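Local coordinates for spermidine N(1)-acetyltransferase (Thermoplasma acidophilum, PDB 3K9U), which transfers the acetyl group of acetyl-CoA to spermidine and related polyamines, releasing CoA, and so protects the cell against polyamine toxicity, at residues L13-E18 against S72-F77; E22-K25 against I31-E34; W26-I31 against R91-P96. All blocks are in the same frame, centred on the assembly; numbering follows the deposited sequence.

Contact 1: L13-E18 against S72-F77; sequences LETLIE and STLIGF
Leu16 presses its CD1 methyl against the ring of Phe77, the tightest point of the contact. Leu16 CD1 comes within 3.2 Å of Phe77 CD1 and within 3.5 Å of Phe77 CG, so it bears on the inner end of the ring at a slant. The two side chains cross at about a right angle. The benzyl group gets there because Phe77 CG lies between its own backbone N and carbonyl carbon (chi1 60°), folding the ring over the strand toward the helix.

Leu74 supplies the second apolar partner. Its CD2 methyl sits 3.8 Å from Leu16 CD1 and also reaches the helix backbone, 3.7 Å from Leu16 N. Leucine suits this place because its branched end lets CD2 touch both Leu16 and the Thr15 hydroxyl, while the side chain also packs on Phe69 and Leu8.

Leu74 and Phe77 both point at the helix although they are three residues apart, which a regular alternating strand would not allow. The classic beta bulge at Ile75 and Gly76, both facing Ala68, explains it by turning two consecutive residues away. Residues 13-18 of helix 13-27 lie over the GNAT sheet, their axis at 52° to that of residues 73-77 and 8.2 Å from it at closest approach.

At the exposed edge a hydroxyl meets a carbon. Thr15 OG1 lies 3.7 Å from Leu74 CB and makes a weak hydrogen bond to Asp12 O, just before the helix begins. Threonine, small and polar, suits this edge. On the helix's other flank, Leu13 and Ile17 pack on Leu50 of helix 47-59.

Contact 2: E22-K25 against I31-E34; sequences ESWK and IYSE
Trp24 and Tyr32 belong to an aromatic cluster that bridges the turn between helix 13-27 and helix 34-44 of this GNAT domain. The two rings are nearly parallel, their planes 13° apart, yet they are slid so far that they barely overlap: the centroid of the tryptophan six-membered ring is 5.9 Å from that of the tyrosine. Contact is therefore confined to a few carbons. Trp24 CZ3 lies 3.9 Å from Tyr32 CD2, and Trp24 CH2 approaches Tyr32 CE2 at 4.2 Å.

A long, flat indole suits the helix position, because the side chain does not set out toward the loop, yet its far end arrives there. Along the way the indole stacks with Trp40 and meets Tyr93 and Tyr28, so it is packed by aromatic neighbours from both the sheet and the following helix. Tyr32 in turn stacks with Tyr36 and meets His128 nearly at a right angle.

The serines next to the two aromatic residues make hydrogen bonds to backbone atoms. Ser23, beside Trp24, uses its small hydroxyl to bond Leu94 O, tying the helix to the acetyl-CoA-binding strand. Ser33, beside Tyr32, is the N-cap of helix 34-44, its OG making a weak bond to Tyr36 N. With CG anti to the carbonyl carbon (chi1 -64°), the Tyr32 ring is carried toward the indole, and over the centre of one of its faces sits Ile31 CG2, 4.1 Å above the plane.

Contact 3: W26-I31 against R91-P96; sequences WTYAGI and RLYLKP. With ACO (acetyl coenzyme *a), chain G.
Trp26 lies along Pro96 from its first side-chain carbon outward, with Trp26 CB 3.5 Å from Pro96 CG. With CG anti to the backbone N (chi1 176°), the indole is laid flat beneath the proline. Over its five-membered ring comes a CH-pi contact, Pro96 CB standing 3.8 Å from the centroid and 16° off the normal; the compact, puckered proline ring suits this by bringing C-H groups to the indole face. Trp26 NE1 turns to another chain, donating a hydrogen bond to the backbone O of Glu97 of the second subunit. The far rim serves the cofactor: Trp26 CZ3 meets C7P of acetyl-CoA edge-on at 3.6 Å, and Trp26 CH2 lies 3.7 Å from N6A of the adenine. Cutting the indole back to an alanine is likely to strip the cover from Pro96 CB and CG, open a gap beside C7P and N6A, and leave the backbone O of Glu97 of the second subunit without this donor.

Tyr28 and Tyr93 meet through their hydroxyls, OH to OH 2.7 Å, in a hydrogen bond in which either may donate; each oxygen lies at the edge of the other ring. Strand 86-94 pairs with the pantetheine arm through its backbone, much as with a neighbouring strand, the usual GNAT way of binding acetyl-CoA: N4P donates to Leu92 O at 2.7 Å, and Leu94 N donates to O9P at 3.0 Å. Leu92 N adds a weak bond to the acetyl O.

The C-terminal end of helix 13-27 lies beside the pantetheine, while strand 86-94 is paired with strand 73-83 and packs through Leu92 and Leu94 on Leu107 of helix 103-118.

All three contacts draw on helix 13-27, each at a different level. Contact 1, at its start, is buried and almost wholly apolar; contact 3, at its end, is buried too but rich in polar groups, because it borders acetyl-CoA and touches the second subunit. Contact 2 is only partly buried and aromatic, joining the helix to the loop that follows it. Contacts 1 and 3 share the sheet: strands 73-83 and 86-94 are neighbours, linked by the probable hydrogen bonds Ile75 O to Lys95 N and Phe77 N to Tyr93 O. Contacts 2 and 3 lie closest, their centres about 7 Å apart, and are tied directly through Ser23 OG and Leu94 O.

Contact 1: L13-E18 against S72-F77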
loop_
_atom_site.group_PDB
_atom_site.type_symbol
_atom_site.label_atom_id
_atom_site.label_comp_id
_atom_site.label_asym_id
_atom_site.label_seq_id
_atom_site.Cartn_x
_atom_site.Cartn_y
_atom_site.Cartn_z
ATOM N N LEU A 13 1.680 15.247 18.352
ATOM C CA LEU A 13 0.659 14.435 19.015
ATOM C C LEU A 13 -0.552 14.076 18.152
ATOM O O LEU A 13 -0.940 12.894 18.049
ATOM C CB LEU A 13 0.171 15.136 20.291
ATOM C CG LEU A 13 -0.956 14.410 21.028
ATOM C CD1 LEU A 13 -0.418 13.177 21.724
ATOM C CD2 LEU A 13 -1.593 15.362 22.001
ATOM N N GLU A 14 -1.168 15.085 17.557
ATOM C CA GLU A 14 -2.428 14.874 16.855
ATOM C C GLU A 14 -2.208 14.040 15.583
ATOM O O GLU A 14 -3.035 13.189 15.240
ATOM C CB GLU A 14 -3.110 16.218 16.537
ATOM C CG GLU A 14 -3.514 17.070 17.816
ATOM C CD GLU A 14 -2.334 17.814 18.506
ATOM O OE1 GLU A 14 -1.157 17.652 18.094
ATOM O OE2 GLU A 14 -2.589 18.567 19.475
ATOM N N THR A 15 -1.095 14.275 14.892
ATOM C CA THR A 15 -0.833 13.563 13.646
ATOM C C THR A 15 -0.449 12.106 13.976
ATOM O O THR A 15 -0.851 11.164 13.277
ATOM C CB THR A 15 0.188 14.317 12.739
ATOM O OG1 THR A 15 1.433 14.455 13.416
ATOM C CG2 THR A 15 -0.306 15.726 12.395
ATOM N N LEU A 16 0.247 11.913 15.093
ATOM C CA LEU A 16 0.572 10.557 15.571
ATOM C C LEU A 16 -0.683 9.682 15.815
ATOM O O LEU A 16 -0.735 8.513 15.384
ATOM C CB LEU A 16 1.456 10.634 16.806
ATOM C CG LEU A 16 2.072 9.324 17.335
ATOM C CD1 LEU A 16 3.130 8.793 16.419
ATOM C CD2 LEU A 16 2.683 9.583 18.696
ATOM N N ILE A 17 -1.720 10.265 16.413
ATOM C CA ILE A 17 -2.985 9.547 16.605
ATOM C C ILE A 17 -3.597 9.144 15.266
ATOM O O ILE A 17 -4.100 8.033 15.130
ATOM C CB ILE A 17 -3.973 10.356 17.408
ATOM C CG1 ILE A 17 -3.431 10.620 18.823
ATOM C CG2 ILE A 17 -5.372 9.660 17.508
ATOM C CD1 ILE A 17 -4.295 11.674 19.565
ATOM N N GLU A 18 -3.517 10.014 14.264
ATOM C CA GLU A 18 -4.118 9.700 12.967
ATOM C C GLU A 18 -3.369 8.633 12.186
ATOM O O GLU A 18 -3.980 7.787 11.582
ATOM C CB GLU A 18 -4.296 10.949 12.117
ATOM C CG GLU A 18 -5.388 11.931 12.618
ATOM C CD GLU A 18 -6.529 11.267 13.414
ATOM O OE1 GLU A 18 -7.199 10.353 12.872
ATOM O OE2 GLU A 18 -6.755 11.671 14.590
ATOM N N SER A 72 8.235 16.629 5.719
ATOM C CA SER A 72 7.772 17.341 6.923
ATOM C C SER A 72 6.426 16.879 7.537
ATOM O O SER A 72 5.994 17.417 8.552
ATOM C CB SER A 72 7.717 18.853 6.665
ATOM O OG SER A 72 6.400 19.287 6.331
ATOM N N THR A 73 5.770 15.893 6.927
ATOM C CA THR A 73 4.508 15.360 7.441
ATOM C C THR A 73 4.844 14.031 8.129
ATOM O O THR A 73 5.487 13.184 7.524
ATOM C CB THR A 73 3.497 15.145 6.290
ATOM O OG1 THR A 73 3.330 16.381 5.564
ATOM C CG2 THR A 73 2.145 14.649 6.826
ATOM N N LEU A 74 4.425 13.868 9.385
ATOM C CA LEU A 74 4.604 12.605 10.117
ATOM C C LEU A 74 3.795 11.488 9.444
ATOM O O LEU A 74 2.577 11.588 9.359
ATOM C CB LEU A 74 4.182 12.739 11.599
ATOM C CG LEU A 74 4.453 11.479 12.447
ATOM C CD1 LEU A 74 5.959 11.296 12.713
ATOM C CD2 LEU A 74 3.723 11.519 13.768
ATOM N N ILE A 75 4.449 10.424 8.970
ATOM C CA ILE A 75 3.692 9.325 8.374
ATOM C C ILE A 75 3.950 7.941 8.993
ATOM O O ILE A 75 3.485 6.935 8.465
ATOM C CB ILE A 75 3.865 9.260 6.857
ATOM C CG1 ILE A 75 5.350 9.202 6.425
ATOM C CG2 ILE A 75 3.152 10.488 6.179
ATOM C CD1 ILE A 75 6.141 7.867 6.756
ATOM N N GLY A 76 4.722 7.873 10.077
ATOM C CA GLY A 76 5.026 6.586 10.713
ATOM C C GLY A 76 5.837 6.802 11.971
ATOM O O GLY A 76 6.343 7.916 12.208
ATOM N N PHE A 77 5.964 5.767 12.790
ATOM C CA PHE A 77 6.781 5.873 13.992
ATOM C C PHE A 77 7.237 4.526 14.490
ATOM O O PHE A 77 6.712 3.529 14.085
ATOM C CB PHE A 77 5.980 6.561 15.103
ATOM C CG PHE A 77 4.714 5.821 15.483
ATOM C CD1 PHE A 77 3.516 6.049 14.796
ATOM C CD2 PHE A 77 4.718 4.883 16.485
ATOM C CE1 PHE A 77 2.345 5.359 15.130
ATOM C CE2 PHE A 77 3.552 4.193 16.823
ATOM C CZ PHE A 77 2.359 4.440 16.141
#

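Contact 2: E22-K25 against I31-E34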
loop_
_atom_site.group_PDB
_atom_site.type_symbol
_atom_site.label_atom_id
_atom_site.label_comp_id
_atom_site.label_asym_id
_atom_site.label_seq_id
_atom_site.Cartn_x
_atom_site.Cartn_y
_atom_site.Cartn_z
ATOM N N GLU A 22 -5.009 5.050 11.303
ATOM C CA GLU A 22 -5.127 4.582 9.916
ATOM C C GLU A 22 -4.369 3.284 9.738
ATOM O O GLU A 22 -4.806 2.390 9.042
ATOM C CB GLU A 22 -4.587 5.618 8.913
ATOM C CG GLU A 22 -5.503 6.812 8.714
ATOM C CD GLU A 22 -5.000 7.744 7.608
ATOM O OE1 GLU A 22 -4.720 8.920 7.931
ATOM O OE2 GLU A 22 -4.865 7.290 6.429
ATOM N N SER A 23 -3.226 3.177 10.392
ATOM C CA SER A 23 -2.424 1.968 10.240
ATOM C C SER A 23 -3.119 0.760 10.891
ATOM O O SER A 23 -3.158 -0.324 10.313
ATOM C CB SER A 23 -1.029 2.187 10.795
ATOM O OG SER A 23 -0.141 1.203 10.312
ATOM N N TRP A 24 -3.706 0.958 12.057
ATOM C CA TRP A 24 -4.343 -0.157 12.764
ATOM C C TRP A 24 -5.565 -0.632 11.975
ATOM O O TRP A 24 -5.773 -1.828 11.830
ATOM C CB TRP A 24 -4.755 0.238 14.207
ATOM C CG TRP A 24 -3.835 -0.262 15.256
ATOM C CD1 TRP A 24 -2.569 0.184 15.518
ATOM C CD2 TRP A 24 -4.083 -1.334 16.177
ATOM N NE1 TRP A 24 -2.010 -0.554 16.548
ATOM C CE2 TRP A 24 -2.920 -1.491 16.965
ATOM C CE3 TRP A 24 -5.172 -2.189 16.403
ATOM C CZ2 TRP A 24 -2.826 -2.461 17.985
ATOM C CZ3 TRP A 24 -5.078 -3.168 17.411
ATOM C CH2 TRP A 24 -3.917 -3.291 18.189
ATOM N N LYS A 25 -6.366 0.297 11.451
ATOM C CA LYS A 25 -7.600 -0.103 10.738
ATOM C C LYS A 25 -7.265 -0.893 9.472
ATOM O O LYS A 25 -7.985 -1.839 9.083
ATOM C CB LYS A 25 -8.476 1.101 10.381
ATOM C CG LYS A 25 -9.193 1.750 11.566
ATOM C CD LYS A 25 -10.031 2.903 11.052
ATOM C CE LYS A 25 -10.956 3.470 12.088
ATOM N NZ LYS A 25 -11.513 4.791 11.633
ATOM N N ILE A 31 -8.397 -9.289 11.032
ATOM C CA ILE A 31 -7.758 -9.939 12.193
ATOM C C ILE A 31 -8.516 -9.656 13.494
ATOM O O ILE A 31 -8.920 -10.577 14.180
ATOM C CB ILE A 31 -6.286 -9.471 12.327
ATOM C CG1 ILE A 31 -5.467 -9.945 11.119
ATOM C CG2 ILE A 31 -5.655 -9.967 13.609
ATOM C CD1 ILE A 31 -4.123 -9.249 10.962
ATOM N N TYR A 32 -8.681 -8.377 13.818
ATOM C CA TYR A 32 -9.500 -7.944 14.947
ATOM C C TYR A 32 -10.802 -7.367 14.410
ATOM O O TYR A 32 -10.868 -6.930 13.277
ATOM C CB TYR A 32 -8.794 -6.848 15.753
ATOM C CG TYR A 32 -7.517 -7.290 16.405
ATOM C CD1 TYR A 32 -7.504 -8.365 17.284
ATOM C CD2 TYR A 32 -6.317 -6.627 16.144
ATOM C CE1 TYR A 32 -6.330 -8.776 17.872
ATOM C CE2 TYR A 32 -5.151 -7.023 16.729
ATOM C CZ TYR A 32 -5.155 -8.095 17.593
ATOM O OH TYR A 32 -3.986 -8.484 18.180
ATOM N N SER A 33 -11.828 -7.365 15.243
ATOM C CA SER A 33 -13.109 -6.750 14.914
ATOM C C SER A 33 -12.950 -5.224 14.896
ATOM O O SER A 33 -12.014 -4.667 15.499
ATOM C CB SER A 33 -14.115 -7.112 15.997
ATOM O OG SER A 33 -13.581 -6.730 17.259
ATOM N N GLU A 34 -13.854 -4.559 14.197
ATOM C CA GLU A 34 -13.913 -3.106 14.214
ATOM C C GLU A 34 -13.928 -2.503 15.616
ATOM O O GLU A 34 -13.252 -1.502 15.856
ATOM C CB GLU A 34 -15.129 -2.595 13.441
ATOM C CG GLU A 34 -14.742 -1.919 12.122
ATOM C CD GLU A 34 -15.708 -2.238 11.008
ATOM O OE1 GLU A 34 -16.940 -2.097 11.249
ATOM O OE2 GLU A 34 -15.220 -2.620 9.907
#

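Contact 3: W26-I31 against R91-P96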
loop_
_atom_site.group_PDB
_atom_site.type_symbol
_atom_site.label_atom_id
_atom_site.label_comp_id
_atom_site.label_asym_id
_atom_site.label_seq_id
_atom_site.Cartn_x
_atom_site.Cartn_y
_atom_site.Cartn_z
ATOM N N TRP A 26 -6.177 -0.488 8.829
ATOM C CA TRP A 26 -5.726 -1.149 7.613
ATOM C C TRP A 26 -5.015 -2.484 7.933
ATOM O O TRP A 26 -5.392 -3.494 7.389
ATOM C CB TRP A 26 -4.795 -0.241 6.833
ATOM C CG TRP A 26 -4.209 -0.893 5.585
ATOM C CD1 TRP A 26 -4.846 -1.089 4.382
ATOM C CD2 TRP A 26 -2.881 -1.417 5.416
ATOM N NE1 TRP A 26 -3.983 -1.678 3.477
ATOM C CE2 TRP A 26 -2.786 -1.913 4.094
ATOM C CE3 TRP A 26 -1.754 -1.492 6.240
ATOM C CZ2 TRP A 26 -1.616 -2.455 3.582
ATOM C CZ3 TRP A 26 -0.580 -2.062 5.724
ATOM C CH2 TRP A 26 -0.535 -2.527 4.407
ATOM N N THR A 27 -4.019 -2.477 8.820
ATOM C CA THR A 27 -3.248 -3.693 9.139
ATOM C C THR A 27 -4.052 -4.818 9.776
ATOM O O THR A 27 -3.792 -5.973 9.543
ATOM C CB THR A 27 -2.132 -3.421 10.153
ATOM O OG1 THR A 27 -1.493 -2.169 9.867
ATOM C CG2 THR A 27 -1.100 -4.557 10.092
ATOM N N TYR A 28 -5.020 -4.480 10.618
ATOM C CA TYR A 28 -5.744 -5.503 11.345
ATOM C C TYR A 28 -7.161 -5.744 10.805
ATOM O O TYR A 28 -7.989 -6.374 11.469
ATOM C CB TYR A 28 -5.738 -5.132 12.821
ATOM C CG TYR A 28 -4.333 -5.064 13.415
ATOM C CD1 TYR A 28 -3.641 -6.212 13.710
ATOM C CD2 TYR A 28 -3.735 -3.849 13.735
ATOM C CE1 TYR A 28 -2.361 -6.177 14.263
ATOM C CE2 TYR A 28 -2.437 -3.794 14.286
ATOM C CZ TYR A 28 -1.763 -4.977 14.542
ATOM O OH TYR A 28 -0.500 -4.973 15.078
ATOM N N ALA A 29 -7.440 -5.253 9.606
ATOM C CA ALA A 29 -8.776 -5.429 9.015
ATOM C C ALA A 29 -9.244 -6.899 8.993
ATOM O O ALA A 29 -10.395 -7.195 9.347
ATOM C CB ALA A 29 -8.867 -4.822 7.576
ATOM N N GLY A 30 -8.398 -7.836 8.608
ATOM C CA GLY A 30 -8.903 -9.234 8.622
ATOM C C GLY A 30 -8.809 -9.983 9.966
ATOM O O GLY A 30 -9.129 -11.178 10.026
ATOM N N ILE A 31 -8.397 -9.289 11.032
ATOM C CA ILE A 31 -7.758 -9.939 12.193
ATOM C C ILE A 31 -8.516 -9.656 13.494
ATOM O O ILE A 31 -8.920 -10.577 14.180
ATOM C CB ILE A 31 -6.286 -9.471 12.327
ATOM C CG1 ILE A 31 -5.467 -9.945 11.119
ATOM C CG2 ILE A 31 -5.655 -9.967 13.609
ATOM C CD1 ILE A 31 -4.123 -9.249 10.962
ATOM N N ARG A 91 6.499 -1.251 18.912
ATOM C CA ARG A 91 5.563 -0.527 18.049
ATOM C C ARG A 91 6.241 -0.064 16.751
ATOM O O ARG A 91 7.282 0.590 16.804
ATOM C CB ARG A 91 5.093 0.703 18.841
ATOM C CG ARG A 91 3.628 0.912 18.893
ATOM C CD ARG A 91 3.073 1.181 20.282
ATOM N NE ARG A 91 3.640 2.275 21.087
ATOM C CZ ARG A 91 2.987 3.367 21.520
ATOM N NH1 ARG A 91 3.606 4.219 22.332
ATOM N NH2 ARG A 91 1.734 3.655 21.144
ATOM N N LEU A 92 5.634 -0.367 15.605
ATOM C CA LEU A 92 6.104 0.150 14.319
ATOM C C LEU A 92 4.978 0.179 13.322
ATOM O O LEU A 92 4.525 -0.870 12.860
ATOM C CB LEU A 92 7.244 -0.717 13.771
ATOM C CG LEU A 92 7.824 -0.420 12.399
ATOM C CD1 LEU A 92 8.268 0.987 12.354
ATOM C CD2 LEU A 92 8.994 -1.352 12.105
ATOM N N TYR A 93 4.553 1.388 12.980
ATOM C CA TYR A 93 3.376 1.588 12.153
ATOM C C TYR A 93 3.593 2.758 11.197
ATOM O O TYR A 93 4.043 3.812 11.620
ATOM C CB TYR A 93 2.138 1.859 13.037
ATOM C CG TYR A 93 1.699 0.667 13.848
ATOM C CD1 TYR A 93 0.906 -0.324 13.284
ATOM C CD2 TYR A 93 2.110 0.506 15.167
ATOM C CE1 TYR A 93 0.523 -1.430 14.004
ATOM C CE2 TYR A 93 1.726 -0.604 15.902
ATOM C CZ TYR A 93 0.925 -1.557 15.322
ATOM O OH TYR A 93 0.537 -2.661 16.038
ATOM N N LEU A 94 3.257 2.550 9.921
ATOM C CA LEU A 94 3.219 3.592 8.909
ATOM C C LEU A 94 1.787 3.760 8.408
ATOM O O LEU A 94 0.996 2.794 8.446
ATOM C CB LEU A 94 4.040 3.189 7.698
ATOM C CG LEU A 94 5.471 2.734 7.954
ATOM C CD1 LEU A 94 6.196 2.336 6.609
ATOM C CD2 LEU A 94 6.219 3.827 8.718
ATOM N N LYS A 95 1.493 4.950 7.866
ATOM C CA LYS A 95 0.320 5.147 7.024
ATOM C C LYS A 95 0.363 4.144 5.891
ATOM O O LYS A 95 1.407 3.982 5.254
ATOM C CB LYS A 95 0.280 6.543 6.406
ATOM C CG LYS A 95 -0.274 7.639 7.275
ATOM C CD LYS A 95 -0.524 8.963 6.439
ATOM C CE LYS A 95 -1.928 9.082 5.719
ATOM N NZ LYS A 95 -1.938 8.887 4.199
ATOM N N PRO A 96 -0.779 3.495 5.599
ATOM C CA PRO A 96 -0.789 2.412 4.595
ATOM C C PRO A 96 -0.230 2.796 3.246
ATOM O O PRO A 96 0.465 1.993 2.601
ATOM C CB PRO A 96 -2.264 2.048 4.480
ATOM C CG PRO A 96 -2.819 2.428 5.862
ATOM C CD PRO A 96 -2.073 3.632 6.299
HETATM N N1A ACO G . 1.525 -5.135 1.380
HETATM C C2A ACO G . 2.075 -6.347 1.631
HETATM N N3A ACO G . 3.298 -6.487 2.174
HETATM C C4A ACO G . 4.033 -5.420 2.537
HETATM C C5A ACO G . 3.465 -4.098 2.285
HETATM C C6A ACO G . 2.126 -4.001 1.682
HETATM N N6A ACO G . 1.542 -2.807 1.413
HETATM N N7A ACO G . 4.356 -3.219 2.706
HETATM C C8A ACO G . 5.409 -3.908 3.172
HETATM N N9A ACO G . 5.221 -5.233 3.100
HETATM C C1B ACO G . 6.239 -6.250 3.522
HETATM C C2B ACO G . 6.623 -7.256 2.436
HETATM O O2B ACO G . 7.100 -8.502 3.008
HETATM C C3B ACO G . 7.747 -6.590 1.698
HETATM O O3B ACO G . 8.590 -7.550 1.034
HETATM P P3B ACO G . 8.267 -7.851 -0.539
HETATM O O7A ACO G . 8.854 -6.676 -1.209
HETATM O O8A ACO G . 6.747 -7.930 -0.605
HETATM O O9A ACO G . 8.988 -9.178 -0.709
HETATM C C4B ACO G . 8.424 -5.746 2.763
HETATM O O4B ACO G . 7.476 -5.602 3.830
HETATM C C5B ACO G . 8.842 -4.375 2.277
HETATM O O5B ACO G . 9.836 -3.792 3.132
HETATM P P1A ACO G . 9.780 -2.233 3.533
HETATM O O1A ACO G . 9.455 -1.386 2.311
HETATM O O2A ACO G . 10.997 -1.880 4.345
HETATM O O3A ACO G . 8.482 -2.279 4.510
HETATM P P2A ACO G . 7.708 -0.946 5.024
HETATM O O4A ACO G . 6.306 -1.038 4.468
HETATM O O5A ACO G . 8.563 0.297 4.806
HETATM O O6A ACO G . 7.639 -1.186 6.592
HETATM C CBP ACO G . 5.986 -2.133 8.029
HETATM C CCP ACO G . 7.183 -2.418 7.140
HETATM C CDP ACO G . 5.528 -3.419 8.689
HETATM C CEP ACO G . 6.459 -1.169 9.113
HETATM C CAP ACO G . 4.842 -1.483 7.216
HETATM O OAP ACO G . 4.468 -2.283 6.087
HETATM C C9P ACO G . 3.611 -1.200 8.030
HETATM O O9P ACO G . 3.563 -0.195 8.716
HETATM N N8P ACO G . 2.650 -2.091 7.971
HETATM C C7P ACO G . 1.430 -2.025 8.744
HETATM C C6P ACO G . 1.625 -2.035 10.252
HETATM C C5P ACO G . 2.363 -3.241 10.795
HETATM O O5P ACO G . 2.134 -4.378 10.410
HETATM N N4P ACO G . 3.248 -2.992 11.764
HETATM C C3P ACO G . 3.942 -4.065 12.474
HETATM C C2P ACO G . 3.158 -4.452 13.720
HETATM S S1P ACO G . 4.065 -5.540 14.777
HETATM C C ACO G . 4.789 -4.508 15.906
HETATM O O ACO G . 4.492 -3.319 15.885
HETATM C CH3 ACO G . 5.756 -5.042 16.945
#